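Local coordinates for protein Dot/Icm T4SS effector (Legionella pneumophila, PDB 6VVE) that is a Legionella effector kinase that is activated by host inositol hexakisphosphate and binds ADP in its nucleotide pocket, at residues N185-S190 / P255-Y260; V235-Y240 / I250-P255. All blocks are in the same frame, centred on the assembly; numbering follows the deposited sequence.

Interaction 1 (N185-S190 / P255-Y260); sequences NPYHIS and PIEKWY
Glu257 runs its carboxylate into the angle between Pro186 and Tyr187, meeting both side chains head-on from helix 253-262. Its OE2 does most of the touching: it sits 3.2 Å from both Pro186 CG and Tyr187 CE2. The glutamate reaches this place because its chain is bent at chi2 (-72°). The carboxylate and the Tyr187 ring are tilted only 22° from parallel, with OE2 approaching the ring obliquely. Further back along the chain, Glu257 CG packs 3.7 Å from Tyr187 OH. One helical turn on, Tyr260 presents the edge of its ring to the proline, with Tyr260 CE2 4.4 Å from Pro186 CG; its hydroxyl is engaged by Asp230 and Tyr234. Pro186 and Tyr187 are the two central residues of a type I turn from Asn185 to His188. Asn185 OD1 accepts from Tyr187 N at 2.8 Å in the carbonyl plane, an Asx turn that helps hold the loop in shape. Across the two segments the glutamate oxygen therefore meets carbon atoms of a proline and a tyrosine, consistent with weak C-H...O attraction and close fit, since neither partner side chain brings a charge to the carboxylate.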
loop_
_atom_site.group_PDB
_atom_site.type_symbol
_atom_site.label_atom_id
_atom_site.label_comp_id
_atom_site.label_asym_id
_atom_site.label_seq_id
_atom_site.Cartn_x
_atom_site.Cartn_y
_atom_site.Cartn_z
ATOM N N ASN A 185 -10.035 -6.759 -8.769
ATOM C CA ASN A 185 -11.439 -7.139 -8.707
ATOM C C ASN A 185 -11.521 -8.509 -8.040
ATOM O O ASN A 185 -10.489 -9.125 -7.735
ATOM C CB ASN A 185 -12.070 -7.168 -10.108
ATOM C CG ASN A 185 -11.341 -8.102 -11.057
ATOM O OD1 ASN A 185 -11.440 -9.319 -10.929
ATOM N ND2 ASN A 185 -10.601 -7.536 -12.007
ATOM N N PRO A 186 -12.732 -9.008 -7.777
ATOM C CA PRO A 186 -12.844 -10.295 -7.064
ATOM C C PRO A 186 -12.246 -11.478 -7.820
ATOM O O PRO A 186 -11.998 -12.525 -7.202
ATOM C CB PRO A 186 -14.357 -10.473 -6.882
ATOM C CG PRO A 186 -14.912 -9.076 -6.942
ATOM C CD PRO A 186 -14.041 -8.343 -7.932
ATOM N N TYR A 187 -12.001 -11.347 -9.123
ATOM C CA TYR A 187 -11.478 -12.438 -9.923
ATOM C C TYR A 187 -9.998 -12.291 -10.235
ATOM O O TYR A 187 -9.434 -13.162 -10.915
ATOM C CB TYR A 187 -12.269 -12.551 -11.231
ATOM C CG TYR A 187 -13.725 -12.890 -11.022
ATOM C CD1 TYR A 187 -14.133 -14.205 -10.830
ATOM C CD2 TYR A 187 -14.699 -11.896 -11.028
ATOM C CE1 TYR A 187 -15.465 -14.520 -10.636
ATOM C CE2 TYR A 187 -16.033 -12.204 -10.836
ATOM C CZ TYR A 187 -16.409 -13.517 -10.640
ATOM O OH TYR A 187 -17.731 -13.829 -10.449
ATOM N N HIS A 188 -9.356 -11.219 -9.769
ATOM C CA HIS A 188 -7.952 -10.960 -10.059
ATOM C C HIS A 188 -7.213 -10.712 -8.754
ATOM O O HIS A 188 -7.564 -9.799 -8.001
ATOM C CB HIS A 188 -7.785 -9.758 -10.994
ATOM C CG HIS A 188 -6.384 -9.232 -11.053
ATOM N ND1 HIS A 188 -5.848 -8.426 -10.070
ATOM C CD2 HIS A 188 -5.408 -9.397 -11.977
ATOM C CE1 HIS A 188 -4.603 -8.117 -10.387
ATOM N NE2 HIS A 188 -4.313 -8.693 -11.541
ATOM N N ILE A 189 -6.192 -11.518 -8.495
ATOM C CA ILE A 189 -5.283 -11.319 -7.376
ATOM C C ILE A 189 -3.865 -11.465 -7.911
ATOM O O ILE A 189 -3.597 -12.312 -8.771
ATOM C CB ILE A 189 -5.554 -12.328 -6.244
ATOM C CG1 ILE A 189 -4.769 -11.961 -4.990
ATOM C CG2 ILE A 189 -5.167 -13.741 -6.685
ATOM C CD1 ILE A 189 -5.351 -10.807 -4.235
ATOM N N SER A 190 -2.957 -10.635 -7.402
ATOM C CA SER A 190 -1.542 -10.657 -7.767
ATOM C C SER A 190 -0.742 -11.014 -6.518
ATOM O O SER A 190 -0.171 -10.132 -5.857
ATOM C CB SER A 190 -1.091 -9.314 -8.342
ATOM O OG SER A 190 -1.841 -8.980 -9.508
ATOM N N PRO A 255 -22.052 -14.009 -4.202
ATOM C CA PRO A 255 -22.907 -13.035 -3.503
ATOM C C PRO A 255 -22.390 -11.612 -3.614
ATOM O O PRO A 255 -23.199 -10.676 -3.696
ATOM C CB PRO A 255 -22.903 -13.524 -2.045
ATOM C CG PRO A 255 -21.651 -14.351 -1.920
ATOM C CD PRO A 255 -21.469 -15.005 -3.279
ATOM N N ILE A 256 -21.069 -11.425 -3.628
ATOM C CA ILE A 256 -20.511 -10.079 -3.696
ATOM C C ILE A 256 -20.811 -9.444 -5.050
ATOM O O ILE A 256 -21.236 -8.285 -5.133
ATOM C CB ILE A 256 -18.998 -10.120 -3.416
ATOM C CG1 ILE A 256 -18.756 -10.475 -1.953
ATOM C CG2 ILE A 256 -18.352 -8.789 -3.783
ATOM C CD1 ILE A 256 -17.277 -10.543 -1.580
ATOM N N GLU A 257 -20.585 -10.190 -6.131
ATOM C CA GLU A 257 -20.870 -9.668 -7.462
ATOM C C GLU A 257 -22.343 -9.321 -7.610
ATOM O O GLU A 257 -22.691 -8.257 -8.129
ATOM C CB GLU A 257 -20.448 -10.680 -8.525
ATOM C CG GLU A 257 -18.945 -10.841 -8.648
ATOM C CD GLU A 257 -18.280 -9.635 -9.284
ATOM O OE1 GLU A 257 -19.009 -8.736 -9.748
ATOM O OE2 GLU A 257 -17.033 -9.588 -9.320
ATOM N N LYS A 258 -23.228 -10.216 -7.162
ATOM C CA LYS A 258 -24.654 -9.933 -7.233
ATOM C C LYS A 258 -25.002 -8.698 -6.418
ATOM O O LYS A 258 -25.926 -7.963 -6.771
ATOM C CB LYS A 258 -25.457 -11.133 -6.740
ATOM C CG LYS A 258 -26.922 -11.106 -7.158
ATOM C CD LYS A 258 -27.710 -12.233 -6.508
ATOM C CE LYS A 258 -29.069 -12.426 -7.178
ATOM N NZ LYS A 258 -29.792 -11.140 -7.385
ATOM N N TRP A 259 -24.282 -8.462 -5.319
ATOM C CA TRP A 259 -24.536 -7.283 -4.502
ATOM C C TRP A 259 -24.159 -6.014 -5.256
ATOM O O TRP A 259 -24.935 -5.052 -5.295
ATOM C CB TRP A 259 -23.762 -7.387 -3.183
ATOM C CG TRP A 259 -24.205 -6.401 -2.145
ATOM C CD1 TRP A 259 -25.210 -6.564 -1.245
ATOM C CD2 TRP A 259 -23.643 -5.106 -1.893
ATOM N NE1 TRP A 259 -25.321 -5.448 -0.452
ATOM C CE2 TRP A 259 -24.367 -4.540 -0.826
ATOM C CE3 TRP A 259 -22.597 -4.376 -2.460
ATOM C CZ2 TRP A 259 -24.090 -3.265 -0.320
ATOM C CZ3 TRP A 259 -22.320 -3.111 -1.958
ATOM C CH2 TRP A 259 -23.063 -2.573 -0.895
ATOM N N TYR A 260 -22.962 -5.993 -5.856
ATOM C CA TYR A 260 -22.534 -4.824 -6.620
ATOM C C TYR A 260 -23.538 -4.511 -7.727
ATOM O O TYR A 260 -23.927 -3.354 -7.928
ATOM C CB TYR A 260 -21.146 -5.062 -7.226
ATOM C CG TYR A 260 -20.011 -5.174 -6.228
ATOM C CD1 TYR A 260 -20.015 -4.439 -5.050
ATOM C CD2 TYR A 260 -18.938 -6.003 -6.472
ATOM C CE1 TYR A 260 -18.978 -4.542 -4.141
ATOM C CE2 TYR A 260 -17.883 -6.112 -5.568
ATOM C CZ TYR A 260 -17.915 -5.375 -4.405
ATOM O OH TYR A 260 -16.879 -5.487 -3.509
#

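Interaction 2 (V235-Y240 / I250-P255); sequences VYNFIY and IDWRVP
This is a CH-pi contact between the C-terminal part of helix 231-239 and the residues leading into helix 253-262, in what is probably the C-terminal lobe of a kinase fold. Asn237 CB stands over the five-membered ring of Trp252, 3.4 Å from its centroid and 7° off the ring normal. Trp252 CG occupies the position between its own backbone N and carbonyl carbon (chi1 51°), which turns the indole back toward helix 231-239. The opposite face of the indole is covered by Arg253 CG, so the ring is sandwiched between an asparagine methylene and an arginine methylene. Arg253 then runs extended along the indole, with Trp252 CZ2 lying 3.5 Å from the plane of the Arg253 guanidinium, offset toward the rim. The far end of that group meets Phe238 edge to edge: Arg253 NH2 lies 3.7 Å from Phe238 CD1, with the two planes steeply inclined. Arg253 NE donates to Pro186 O.

Asp251, just before the turn into helix 253-262, provides a capping bond: its OD1 receives Arg253 N at 3.2 Å. The same Asp251 OD1 takes Arg253 NH1 at 3.1 Å in a salt bridge, and the two donors arrive from opposite faces of the carboxylate. The amide of Asn237 is occupied by other parts of the chain, OD1 accepting from Ser285 N and ND2 donating to Leu233 O, which would steady its CB above the indole. Asn237 O and Trp252 NE1 are too badly aligned for a direct bond. A water in the indole plane joins them instead, accepting from Trp252 NE1 at 2.9 Å and donating to Asn237 O at 3.2 Å.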
loop_
_atom_site.group_PDB
_atom_site.type_symbol
_atom_site.label_atom_id
_atom_site.label_comp_id
_atom_site.label_asym_id
_atom_site.label_seq_id
_atom_site.Cartn_x
_atom_site.Cartn_y
_atom_site.Cartn_z
ATOM N N VAL A 235 -8.518 -9.982 -0.980
ATOM C CA VAL A 235 -7.273 -10.646 -0.606
ATOM C C VAL A 235 -7.538 -11.699 0.464
ATOM O O VAL A 235 -7.097 -12.854 0.354
ATOM C CB VAL A 235 -6.235 -9.611 -0.134
ATOM C CG1 VAL A 235 -4.972 -10.306 0.342
ATOM C CG2 VAL A 235 -5.919 -8.619 -1.248
ATOM N N TYR A 236 -8.271 -11.321 1.514
ATOM C CA TYR A 236 -8.479 -12.246 2.621
ATOM C C TYR A 236 -9.273 -13.474 2.186
ATOM O O TYR A 236 -8.918 -14.609 2.522
ATOM C CB TYR A 236 -9.191 -11.551 3.774
ATOM C CG TYR A 236 -9.233 -12.412 5.013
ATOM C CD1 TYR A 236 -8.144 -12.472 5.877
ATOM C CD2 TYR A 236 -10.357 -13.168 5.322
ATOM C CE1 TYR A 236 -8.176 -13.264 7.014
ATOM C CE2 TYR A 236 -10.399 -13.953 6.463
ATOM C CZ TYR A 236 -9.302 -14.005 7.296
ATOM O OH TYR A 236 -9.327 -14.792 8.422
ATOM N N ASN A 237 -10.366 -13.260 1.449
ATOM C CA ASN A 237 -11.221 -14.380 1.056
ATOM C C ASN A 237 -10.535 -15.286 0.043
ATOM O O ASN A 237 -10.793 -16.488 0.030
ATOM C CB ASN A 237 -12.547 -13.866 0.495
ATOM C CG ASN A 237 -13.548 -13.546 1.587
ATOM O OD1 ASN A 237 -14.451 -14.338 1.870
ATOM N ND2 ASN A 237 -13.387 -12.390 2.221
ATOM N N PHE A 238 -9.670 -14.735 -0.811
ATOM C CA PHE A 238 -8.922 -15.579 -1.737
ATOM C C PHE A 238 -8.009 -16.534 -0.981
ATOM O O PHE A 238 -7.869 -17.703 -1.362
ATOM C CB PHE A 238 -8.101 -14.722 -2.700
ATOM C CG PHE A 238 -7.262 -15.529 -3.655
ATOM C CD1 PHE A 238 -7.839 -16.154 -4.747
ATOM C CD2 PHE A 238 -5.895 -15.668 -3.454
ATOM C CE1 PHE A 238 -7.075 -16.907 -5.625
ATOM C CE2 PHE A 238 -5.123 -16.416 -4.336
ATOM C CZ PHE A 238 -5.720 -17.033 -5.423
ATOM N N ILE A 239 -7.385 -16.055 0.108
ATOM C CA ILE A 239 -6.433 -16.878 0.848
ATOM C C ILE A 239 -7.157 -17.776 1.844
ATOM O O ILE A 239 -6.770 -18.932 2.050
ATOM C CB ILE A 239 -5.398 -15.973 1.539
ATOM C CG1 ILE A 239 -4.682 -15.098 0.503
ATOM C CG2 ILE A 239 -4.398 -16.790 2.322
ATOM C CD1 ILE A 239 -3.707 -14.095 1.107
ATOM N N TYR A 240 -8.182 -17.255 2.519
ATOM C CA TYR A 240 -8.928 -17.997 3.542
ATOM C C TYR A 240 -10.404 -17.950 3.189
ATOM O O TYR A 240 -11.213 -17.347 3.902
ATOM C CB TYR A 240 -8.689 -17.421 4.943
ATOM C CG TYR A 240 -7.238 -17.370 5.339
ATOM C CD1 TYR A 240 -6.510 -18.542 5.546
ATOM C CD2 TYR A 240 -6.588 -16.154 5.509
ATOM C CE1 TYR A 240 -5.176 -18.500 5.898
ATOM C CE2 TYR A 240 -5.251 -16.101 5.868
ATOM C CZ TYR A 240 -4.550 -17.273 6.064
ATOM O OH TYR A 240 -3.225 -17.222 6.412
ATOM N N ILE A 250 -16.323 -22.057 -0.283
ATOM C CA ILE A 250 -17.464 -21.334 -0.827
ATOM C C ILE A 250 -16.960 -20.264 -1.783
ATOM O O ILE A 250 -15.953 -19.597 -1.518
ATOM C CB ILE A 250 -18.309 -20.712 0.306
ATOM C CG1 ILE A 250 -18.866 -21.814 1.227
ATOM C CG2 ILE A 250 -19.433 -19.863 -0.260
ATOM C CD1 ILE A 250 -19.628 -22.900 0.509
ATOM N N ASP A 251 -17.671 -20.077 -2.893
ATOM C CA ASP A 251 -17.315 -19.037 -3.854
ATOM C C ASP A 251 -17.899 -17.720 -3.358
ATOM O O ASP A 251 -19.010 -17.328 -3.723
ATOM C CB ASP A 251 -17.816 -19.372 -5.253
ATOM C CG ASP A 251 -17.209 -18.449 -6.320
ATOM O OD1 ASP A 251 -16.476 -17.518 -5.928
ATOM O OD2 ASP A 251 -17.453 -18.667 -7.529
ATOM N N TRP A 252 -17.126 -17.034 -2.513
ATOM C CA TRP A 252 -17.515 -15.731 -1.987
ATOM C C TRP A 252 -17.786 -14.702 -3.075
ATOM O O TRP A 252 -18.443 -13.688 -2.810
ATOM C CB TRP A 252 -16.396 -15.205 -1.082
ATOM C CG TRP A 252 -15.039 -15.236 -1.740
ATOM C CD1 TRP A 252 -14.182 -16.288 -1.801
ATOM C CD2 TRP A 252 -14.398 -14.158 -2.433
ATOM N NE1 TRP A 252 -13.044 -15.939 -2.495
ATOM C CE2 TRP A 252 -13.154 -14.634 -2.889
ATOM C CE3 TRP A 252 -14.759 -12.835 -2.717
ATOM C CZ2 TRP A 252 -12.260 -13.833 -3.599
ATOM C CZ3 TRP A 252 -13.871 -12.042 -3.421
ATOM C CH2 TRP A 252 -12.639 -12.547 -3.855
ATOM N N ARG A 253 -17.303 -14.935 -4.296
ATOM C CA ARG A 253 -17.464 -13.930 -5.342
ATOM C C ARG A 253 -18.907 -13.812 -5.803
ATOM O O ARG A 253 -19.320 -12.743 -6.258
ATOM C CB ARG A 253 -16.564 -14.269 -6.530
ATOM C CG ARG A 253 -15.114 -14.450 -6.160
ATOM C CD ARG A 253 -14.279 -14.858 -7.375
ATOM N NE ARG A 253 -12.907 -15.178 -6.978
ATOM C CZ ARG A 253 -12.534 -16.327 -6.428
ATOM N NH1 ARG A 253 -13.426 -17.283 -6.201
ATOM N NH2 ARG A 253 -11.262 -16.522 -6.105
ATOM N N VAL A 254 -19.679 -14.889 -5.717
ATOM C CA VAL A 254 -21.033 -14.914 -6.268
ATOM C C VAL A 254 -21.931 -13.927 -5.526
ATOM O O VAL A 254 -22.562 -13.070 -6.165
ATOM C CB VAL A 254 -21.616 -16.336 -6.226
ATOM C CG1 VAL A 254 -23.080 -16.334 -6.676
ATOM C CG2 VAL A 254 -20.791 -17.273 -7.114
ATOM N N PRO A 255 -22.052 -14.009 -4.202
ATOM C CA PRO A 255 -22.907 -13.035 -3.503
ATOM C C PRO A 255 -22.390 -11.612 -3.614
ATOM O O PRO A 255 -23.199 -10.676 -3.696
ATOM C CB PRO A 255 -22.903 -13.524 -2.045
ATOM C CG PRO A 255 -21.651 -14.351 -1.920
ATOM C CD PRO A 255 -21.469 -15.005 -3.279
HETATM O O HOH W 1 -11.103 -18.148 -2.634
#

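Interactions 1 and 2 draw on neighbouring turns of helix 253-262, and their ranges overlap at Pro255, which makes no contact in either; their centres are about 8 Å apart. Arg253 joins them: the hydrogen bond from its NE to Pro186 O measures 2.8 Å, while Arg253 CD packs 3.5 Å from Tyr187 CE1. Pro186 O also rests 3.4 Å from Trp252 CH2, and Ile189 CG2 touches Phe238 CE2 at 3.6 Å. Through the Pro186 carbonyl and the Tyr187 and Ile189 side chains, loop 185-190 thus touches helix 231-239 and the start of helix 253-262. Neither contact includes an ADP-pocket residue, but the loop runs on within three residues to Asn193, which lines that site.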